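Local coordinates for 1,4-dihydroxy-2-naphthoyl-CoA hydrolase (Synechocystis sp., PDB 4K00), which hydrolyses the thioester 1,4-dihydroxy-2-naphthoyl-CoA to free 1,4-dihydroxy-2-naphthoate and CoA, a step in the biosynthesis of phylloquinone (vitamin K1), at residues 7-12 with 78-83; 35-40 with 92-97; 58-63 with 113-118. All coordinates share one frame; numbering follows the deposited sequence.

Interaction 1: 7-12 with 78-83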
# COMPACT_ATOMS: atom_id res chain seq x y z
N PHE A 7 14.32 -6.74 -19.34
CA PHE A 7 14.80 -6.81 -17.98
C PHE A 7 14.17 -7.98 -17.24
O PHE A 7 13.01 -8.31 -17.47
CB PHE A 7 14.43 -5.52 -17.26
CG PHE A 7 15.20 -5.30 -16.01
CD1 PHE A 7 16.56 -5.02 -16.08
CD2 PHE A 7 14.59 -5.38 -14.77
CE1 PHE A 7 17.29 -4.82 -14.92
CE2 PHE A 7 15.32 -5.18 -13.62
CZ PHE A 7 16.66 -4.90 -13.69
N THR A 8 14.94 -8.61 -16.36
CA THR A 8 14.37 -9.57 -15.43
C THR A 8 14.52 -9.08 -14.00
O THR A 8 15.63 -8.87 -13.53
CB THR A 8 15.06 -10.95 -15.53
OG1 THR A 8 14.98 -11.40 -16.89
CG2 THR A 8 14.39 -11.96 -14.61
N TYR A 9 13.39 -8.92 -13.33
CA TYR A 9 13.34 -8.40 -11.97
C TYR A 9 12.95 -9.50 -11.02
O TYR A 9 11.90 -10.15 -11.18
CB TYR A 9 12.33 -7.27 -11.91
CG TYR A 9 12.02 -6.73 -10.53
CD1 TYR A 9 13.01 -6.11 -9.77
CD2 TYR A 9 10.74 -6.81 -10.02
CE1 TYR A 9 12.72 -5.60 -8.52
CE2 TYR A 9 10.44 -6.28 -8.77
CZ TYR A 9 11.43 -5.69 -8.02
OH TYR A 9 11.13 -5.18 -6.79
N GLU A 10 13.81 -9.74 -10.04
CA GLU A 10 13.55 -10.76 -9.05
C GLU A 10 12.83 -10.15 -7.83
O GLU A 10 13.23 -9.11 -7.31
CB GLU A 10 14.87 -11.40 -8.65
CG GLU A 10 14.78 -12.46 -7.59
CD GLU A 10 16.14 -13.08 -7.34
OE1 GLU A 10 17.03 -12.91 -8.19
OE2 GLU A 10 16.31 -13.72 -6.28
N ARG A 11 11.76 -10.81 -7.39
CA ARG A 11 10.90 -10.23 -6.36
C ARG A 11 10.42 -11.32 -5.40
O ARG A 11 9.74 -12.26 -5.81
CB ARG A 11 9.70 -9.52 -6.99
CG ARG A 11 8.69 -8.95 -6.01
CD ARG A 11 9.27 -7.87 -5.11
NE ARG A 11 8.27 -6.85 -4.85
CZ ARG A 11 7.24 -6.99 -4.01
NH1 ARG A 11 7.10 -8.11 -3.29
NH2 ARG A 11 6.37 -6.00 -3.86
N GLN A 12 10.81 -11.18 -4.14
CA GLN A 12 10.25 -11.95 -3.04
C GLN A 12 8.86 -11.46 -2.65
O GLN A 12 8.61 -10.26 -2.58
CB GLN A 12 11.19 -11.86 -1.84
CG GLN A 12 10.68 -12.56 -0.59
CD GLN A 12 10.95 -14.05 -0.64
OE1 GLN A 12 10.03 -14.85 -0.51
NE2 GLN A 12 12.20 -14.42 -0.85
N LEU A 78 9.62 -14.75 -7.09
CA LEU A 78 9.00 -14.56 -8.40
C LEU A 78 10.00 -13.89 -9.34
O LEU A 78 10.92 -13.20 -8.90
CB LEU A 78 7.75 -13.71 -8.28
CG LEU A 78 6.72 -14.12 -7.23
CD1 LEU A 78 5.52 -13.20 -7.33
CD2 LEU A 78 6.30 -15.58 -7.40
N LEU A 79 9.80 -14.10 -10.64
CA LEU A 79 10.50 -13.33 -11.67
C LEU A 79 9.47 -12.50 -12.42
O LEU A 79 8.42 -13.00 -12.81
CB LEU A 79 11.22 -14.27 -12.63
CG LEU A 79 12.25 -15.20 -12.00
CD1 LEU A 79 12.81 -16.17 -13.03
CD2 LEU A 79 13.36 -14.39 -11.37
N VAL A 80 9.77 -11.22 -12.61
CA VAL A 80 8.99 -10.37 -13.50
C VAL A 80 9.83 -10.05 -14.72
O VAL A 80 10.84 -9.35 -14.61
CB VAL A 80 8.60 -9.03 -12.85
CG1 VAL A 80 7.68 -8.26 -13.79
CG2 VAL A 80 7.95 -9.26 -11.49
N ASN A 81 9.42 -10.58 -15.86
CA ASN A 81 10.14 -10.37 -17.09
C ASN A 81 9.48 -9.29 -17.90
O ASN A 81 8.29 -9.35 -18.17
CB ASN A 81 10.22 -11.66 -17.91
CG ASN A 81 11.38 -12.52 -17.49
OD1 ASN A 81 12.54 -12.17 -17.74
ND2 ASN A 81 11.09 -13.62 -16.84
N LEU A 82 10.28 -8.30 -18.27
CA LEU A 82 9.80 -7.05 -18.81
C LEU A 82 10.39 -6.89 -20.21
O LEU A 82 11.59 -7.10 -20.42
CB LEU A 82 10.21 -5.89 -17.90
CG LEU A 82 10.25 -4.49 -18.52
CD1 LEU A 82 8.83 -4.00 -18.80
CD2 LEU A 82 10.97 -3.51 -17.60
N THR A 83 9.53 -6.51 -21.15
CA THR A 83 9.96 -5.96 -22.43
C THR A 83 9.40 -4.56 -22.66
O THR A 83 8.22 -4.31 -22.40
CB THR A 83 9.50 -6.87 -23.58
OG1 THR A 83 10.08 -8.17 -23.41
CG2 THR A 83 9.92 -6.30 -24.92
O HOH W 1 12.88 -10.19 -19.87

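Interaction 2: 35-40 with 92-97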
# COMPACT_ATOMS: atom_id res chain seq x y z
N GLU A 35 7.60 -1.87 -10.24
CA GLU A 35 8.94 -2.04 -9.66
C GLU A 35 9.95 -2.56 -10.69
O GLU A 35 11.09 -2.10 -10.73
CB GLU A 35 8.90 -2.98 -8.47
CG GLU A 35 8.11 -2.45 -7.28
CD GLU A 35 7.93 -3.49 -6.19
OE1 GLU A 35 8.66 -4.52 -6.18
OE2 GLU A 35 7.06 -3.28 -5.32
N ALA A 36 9.53 -3.52 -11.51
CA ALA A 36 10.40 -4.05 -12.56
C ALA A 36 10.79 -2.95 -13.52
O ALA A 36 11.95 -2.81 -13.90
CB ALA A 36 9.69 -5.17 -13.32
N TYR A 37 9.79 -2.16 -13.89
CA TYR A 37 9.99 -0.98 -14.72
C TYR A 37 11.00 -0.04 -14.05
O TYR A 37 11.97 0.39 -14.67
CB TYR A 37 8.64 -0.31 -14.98
CG TYR A 37 8.67 1.14 -15.43
CD1 TYR A 37 9.32 1.52 -16.59
CD2 TYR A 37 8.02 2.13 -14.69
CE1 TYR A 37 9.34 2.85 -16.99
CE2 TYR A 37 8.02 3.45 -15.09
CZ TYR A 37 8.68 3.81 -16.24
OH TYR A 37 8.70 5.14 -16.62
N GLU A 38 10.81 0.23 -12.76
CA GLU A 38 11.71 1.10 -12.03
C GLU A 38 13.11 0.54 -11.90
O GLU A 38 14.08 1.29 -11.93
CB GLU A 38 11.14 1.45 -10.64
CG GLU A 38 9.96 2.40 -10.71
CD GLU A 38 9.33 2.63 -9.36
OE1 GLU A 38 8.35 1.93 -9.05
OE2 GLU A 38 9.82 3.51 -8.62
N SER A 39 13.22 -0.79 -11.76
CA SER A 39 14.53 -1.41 -11.63
C SER A 39 15.24 -1.36 -12.98
O SER A 39 16.46 -1.16 -13.05
CB SER A 39 14.41 -2.86 -11.16
OG SER A 39 13.76 -2.94 -9.90
N TRP A 40 14.49 -1.52 -14.05
CA TRP A 40 15.07 -1.40 -15.37
C TRP A 40 15.60 0.02 -15.58
O TRP A 40 16.73 0.21 -16.03
CB TRP A 40 14.04 -1.78 -16.44
CG TRP A 40 14.48 -1.44 -17.82
CD1 TRP A 40 15.39 -2.11 -18.57
CD2 TRP A 40 14.05 -0.33 -18.59
NE1 TRP A 40 15.54 -1.49 -19.79
CE2 TRP A 40 14.73 -0.39 -19.82
CE3 TRP A 40 13.13 0.70 -18.37
CZ2 TRP A 40 14.53 0.56 -20.83
CZ3 TRP A 40 12.94 1.64 -19.37
CH2 TRP A 40 13.64 1.56 -20.58
N PHE A 92 5.62 4.92 -24.69
CA PHE A 92 6.19 3.59 -24.69
C PHE A 92 5.33 2.59 -23.94
O PHE A 92 4.46 2.97 -23.12
CB PHE A 92 7.64 3.59 -24.19
CG PHE A 92 7.81 3.99 -22.75
CD1 PHE A 92 7.78 3.03 -21.73
CD2 PHE A 92 8.07 5.31 -22.40
CE1 PHE A 92 7.96 3.39 -20.41
CE2 PHE A 92 8.24 5.67 -21.08
CZ PHE A 92 8.21 4.71 -20.08
N CYS A 93 5.59 1.31 -24.18
CA CYS A 93 4.74 0.24 -23.68
C CYS A 93 5.57 -0.86 -23.05
O CYS A 93 6.44 -1.44 -23.71
CB CYS A 93 3.93 -0.36 -24.83
SG CYS A 93 2.92 0.85 -25.71
N CYS A 94 5.29 -1.15 -21.78
CA CYS A 94 5.94 -2.24 -21.06
C CYS A 94 5.05 -3.48 -21.04
O CYS A 94 3.85 -3.40 -20.76
CB CYS A 94 6.20 -1.80 -19.62
SG CYS A 94 7.34 -0.41 -19.44
N ASP A 95 5.65 -4.63 -21.35
CA ASP A 95 4.97 -5.94 -21.33
C ASP A 95 5.63 -6.81 -20.30
O ASP A 95 6.86 -6.93 -20.28
CB ASP A 95 5.14 -6.64 -22.68
CG ASP A 95 4.03 -6.32 -23.63
OD1 ASP A 95 2.94 -6.91 -23.47
OD2 ASP A 95 4.27 -5.51 -24.54
N TYR A 96 4.82 -7.42 -19.44
CA TYR A 96 5.35 -8.14 -18.28
C TYR A 96 4.82 -9.55 -18.28
O TYR A 96 3.65 -9.78 -18.58
CB TYR A 96 4.94 -7.48 -16.97
CG TYR A 96 5.14 -5.98 -16.86
CD1 TYR A 96 4.19 -5.08 -17.34
CD2 TYR A 96 6.26 -5.47 -16.22
CE1 TYR A 96 4.37 -3.71 -17.21
CE2 TYR A 96 6.44 -4.10 -16.08
CZ TYR A 96 5.49 -3.23 -16.57
OH TYR A 96 5.67 -1.87 -16.43
N GLU A 97 5.67 -10.50 -17.91
CA GLU A 97 5.20 -11.81 -17.45
C GLU A 97 5.73 -12.07 -16.06
O GLU A 97 6.92 -11.84 -15.81
CB GLU A 97 5.71 -12.93 -18.36
CG GLU A 97 5.25 -12.85 -19.79
CD GLU A 97 5.43 -14.18 -20.52
OE1 GLU A 97 6.47 -14.83 -20.30
OE2 GLU A 97 4.53 -14.57 -21.27

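Interaction 3: 58-63 with 113-118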
# COMPACT_ATOMS: atom_id res chain seq x y z
N ALA A 58 6.19 15.39 -17.33
CA ALA A 58 5.76 14.27 -16.55
C ALA A 58 5.78 13.01 -17.41
O ALA A 58 5.74 13.09 -18.64
CB ALA A 58 4.37 14.52 -15.97
N LEU A 59 5.86 11.86 -16.76
CA LEU A 59 5.75 10.58 -17.45
C LEU A 59 4.67 9.72 -16.83
O LEU A 59 4.95 8.67 -16.26
CB LEU A 59 7.05 9.80 -17.39
CG LEU A 59 8.19 10.28 -18.27
CD1 LEU A 59 9.51 9.68 -17.78
CD2 LEU A 59 7.93 9.89 -19.71
N PRO A 60 3.42 10.18 -16.92
CA PRO A 60 2.31 9.43 -16.36
C PRO A 60 2.10 8.10 -17.08
O PRO A 60 2.31 7.99 -18.29
CB PRO A 60 1.11 10.33 -16.60
CG PRO A 60 1.50 11.20 -17.74
CD PRO A 60 2.99 11.40 -17.62
N LEU A 61 1.67 7.12 -16.30
CA LEU A 61 1.15 5.89 -16.82
C LEU A 61 -0.28 6.20 -17.27
O LEU A 61 -1.05 6.79 -16.52
CB LEU A 61 1.26 4.84 -15.72
CG LEU A 61 0.87 3.39 -16.00
CD1 LEU A 61 1.61 2.45 -15.08
CD2 LEU A 61 -0.64 3.25 -15.83
N VAL A 62 -0.61 5.88 -18.52
CA VAL A 62 -1.93 6.20 -19.08
C VAL A 62 -2.83 4.98 -19.28
O VAL A 62 -4.03 5.12 -19.54
CB VAL A 62 -1.83 6.98 -20.40
CG1 VAL A 62 -1.13 8.31 -20.18
CG2 VAL A 62 -1.14 6.15 -21.48
N HIS A 63 -2.25 3.80 -19.18
CA HIS A 63 -3.01 2.56 -19.31
C HIS A 63 -2.27 1.46 -18.55
O HIS A 63 -1.04 1.38 -18.55
CB HIS A 63 -3.18 2.17 -20.79
CG HIS A 63 -3.70 0.78 -21.01
ND1 HIS A 63 -5.04 0.47 -20.95
CD2 HIS A 63 -3.06 -0.38 -21.29
CE1 HIS A 63 -5.20 -0.82 -21.17
NE2 HIS A 63 -4.02 -1.36 -21.39
N HIS A 113 1.29 1.40 -20.25
CA HIS A 113 1.66 2.39 -21.26
C HIS A 113 1.93 3.71 -20.55
O HIS A 113 1.21 4.09 -19.60
CB HIS A 113 0.52 2.63 -22.26
CG HIS A 113 0.08 1.42 -23.02
ND1 HIS A 113 0.64 0.17 -22.84
CD2 HIS A 113 -0.87 1.28 -23.97
CE1 HIS A 113 0.04 -0.69 -23.65
NE2 HIS A 113 -0.87 -0.04 -24.35
N HIS A 114 2.93 4.42 -21.05
CA HIS A 114 3.46 5.60 -20.41
C HIS A 114 3.66 6.66 -21.48
O HIS A 114 4.12 6.37 -22.60
CB HIS A 114 4.83 5.31 -19.78
CG HIS A 114 4.86 4.07 -18.93
ND1 HIS A 114 5.06 4.11 -17.57
CD2 HIS A 114 4.74 2.76 -19.26
CE1 HIS A 114 5.06 2.88 -17.09
NE2 HIS A 114 4.85 2.04 -18.10
N VAL A 115 3.33 7.91 -21.15
CA VAL A 115 3.50 8.97 -22.09
C VAL A 115 4.26 10.12 -21.46
O VAL A 115 4.20 10.35 -20.25
CB VAL A 115 2.16 9.49 -22.64
CG1 VAL A 115 1.36 8.35 -23.24
CG2 VAL A 115 1.39 10.19 -21.54
N CYS A 116 4.99 10.84 -22.30
CA CYS A 116 5.68 12.03 -21.86
C CYS A 116 4.83 13.24 -22.18
O CYS A 116 4.41 13.41 -23.32
CB CYS A 116 7.03 12.13 -22.55
SG CYS A 116 8.00 13.56 -22.05
N ILE A 117 4.57 14.07 -21.17
CA ILE A 117 3.85 15.32 -21.37
C ILE A 117 4.63 16.51 -20.82
O ILE A 117 5.29 16.42 -19.77
CB ILE A 117 2.45 15.29 -20.73
CG1 ILE A 117 2.54 14.95 -19.24
CG2 ILE A 117 1.57 14.28 -21.44
CD1 ILE A 117 1.22 15.04 -18.51
N ALA A 118 4.56 17.62 -21.53
CA ALA A 118 5.11 18.88 -21.05
C ALA A 118 4.15 19.49 -20.05
O ALA A 118 2.93 19.43 -20.22
CB ALA A 118 5.34 19.82 -22.21
O HOH W 2 6.18 6.31 -15.89

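Interaction 1: 7-12 with 78-83
Thr8 and Asn81 lie side by side on one face of two antiparallel strands, and Thr8 OG1 donates to Asn81 OD1 over 2.7 Å. The donor is tilted 27° from the plane of the amide carbonyl. Thr8 OG1 is set beside its own backbone N (chi1 -56°) and meets Asn81 OD1 from there. A water 2.9 Å from Asn81 OD1 also lies near Phe7 O, so OD1 has both the hydroxyl and the water beside it. An alanine in place of Asn81 would probably leave Thr8 OG1 without its acceptor and the water with one anchor fewer. Beneath these side chains run six backbone hydrogen bonds, two at each of the pairs Phe7-Leu82, Tyr9-Val80 and Arg11-Leu78; the straightest, from Val80 N to Tyr9 O, is 2.8 Å long with 177° at the hydrogen. This pairing joins strand 6-12 to strand 77-86 in the curved antiparallel sheet of the hotdog fold. On the face that carries Thr8, its CG2 meets Leu79 CD2 at 4.2 Å, and the same leucine methyl lies near Glu10 CB. The other face, turned to helix 26-43, holds Phe7, Tyr9, Arg11, Leu78, Val80 and Leu82. Here Val80 CG2 sits at the edge of the Tyr9 ring, near its plane, 4.0 Å from CD2, the two side chains pointing the same way. The far end of Tyr9 belongs to the helix: its OH is hydrogen-bonded to Glu35, whose OE1 is also in a salt bridge with Arg11 NE. At the N-terminal end of strand 6-12, Phe7 CB rests 4.0 Å from Leu82 CD2, while the Phe7 ring leads off toward Ser39 and Ser43 of the helix.

Interaction 2: 35-40 with 92-97
Tyr96 OH is hydrogen-bonded to Thr112 OG1 on the adjoining strand 106-118, and the oxygen held in this way comes to rest against Tyr37, 3.7 Å from its CB. No hydrogen bond crosses directly from helix to strand here; the contact is made by side chains of every second strand residue, Phe92, Cys94 and Tyr96, aimed at one turn of the helix. Tyr96 offers the edge of its ring: Ala36 CB lies near the ring plane, 4.4 Å from CE2. Next along the strand, Cys94 SG makes an oblique sulfur-aromatic contact with Tyr37, 4.0 Å from CD1 and 4.8 Å from the ring centroid. This is the core of the hotdog fold, in which the long helix 26-43 is the sausage and the curved antiparallel sheet the bun. The helix segment crosses strand 92-97 at 117°, with 10.2 Å between their axes, a gap that the aromatic rings fill. Tyr37 does most of this work. Its CG is anti to the backbone N (chi1 161°), which starts the side chain off toward the strand; its ring then meets Cys94 SG and Phe92. The Phe92 side chain crosses it at about a right angle, an oblique pair with ring planes inclined at 42°. The closest atoms are Phe92 CZ and Tyr37 OH, 3.5 Å apart, the oxygen lying at the edge of the phenylalanine ring. CE1 of Phe92 also touches CE1 of Tyr37 at 3.7 Å. The cluster runs on into strand 106-118, where His114 stacks on Phe92 and also meets the Tyr37 ring, and into helix 129-136, from which Trp131 packs on Tyr37 and Ile135 on Phe92. His34, a turn earlier in the helix, adds an edge-to-face contact with Tyr37.

Interaction 3: 58-63 with 113-118
His63 and His113 lie side by side on one face of the paired strands, pointing the same way, with their imidazole planes 48° apart. His63 CD2 stands 3.7 Å above the plane of the His113 ring, over its centre. Val62 and His63 together face His113, a classic beta bulge: Val62 N donates to His113 O at 2.8 Å, and His113 N in turn donates to His63 O. The extra residue shifts the register by one. The Val62 side chain crosses that of Val115 at about a right angle. Val62 CG1 and Val115 CG2 are only 3.4 Å apart, tighter than usual for two methyls; CG2 of Val115 takes the confined place between its own backbone N and carbonyl carbon. Farther along, Pro60 and Ile117 cross obliquely, Pro60 CG being 3.9 Å from Ile117 CD1, and Ala58 CB packs on Ile117 CG1. Pro60 has no N-H to give to Val115 O, but Pro60 O still accepts from Val115 N over 3.0 Å, the donor nearly in line with the C=O bond. Beyond it the regular hydrogen-bonded pair Ala58-Ile117 joins strand 57-68 to strand 106-118 in the hotdog sheet. On the other face, Leu61 CD1 approaches the His114 ring obliquely, 4.0 Å from CE1. A water bridges His114 ND1 to Leu59 O, donating to the carbonyl over 2.7 Å, while NE2 of His114 is bonded to Thr112 OG1. At His63, ND1 is hydrogen-bonded to Asp67 of the third subunit, where the sheet runs on across the interface. That carboxylate would be expected to favour a protonated His63, whereas the nearness of the two imidazoles would probably disfavour a positive charge on both His63 and His113 at once.

From the N terminus the chain meets the segments in the order 7-12, 35-40, 58-63, 78-83, 92-97 and 113-118, so all first partners precede all second ones. Interaction 1 closes a loop of 65 residues, interaction 2 one of 51 and interaction 3 one of 49; none nests in another, and each crosses the other two. Interactions 1 and 2 touch through Glu35 and Ser39 of helix 26-43. Interactions 2 and 3 touch where Phe92 N probably bonds to His114 O. Interactions 1 and 3, with centres about 22 Å apart, lie on opposite sides of the chain's centre; interaction 2, which touches both, sets helix 26-43 against strand 91-100, the neighbour of both 77-86 and 106-118.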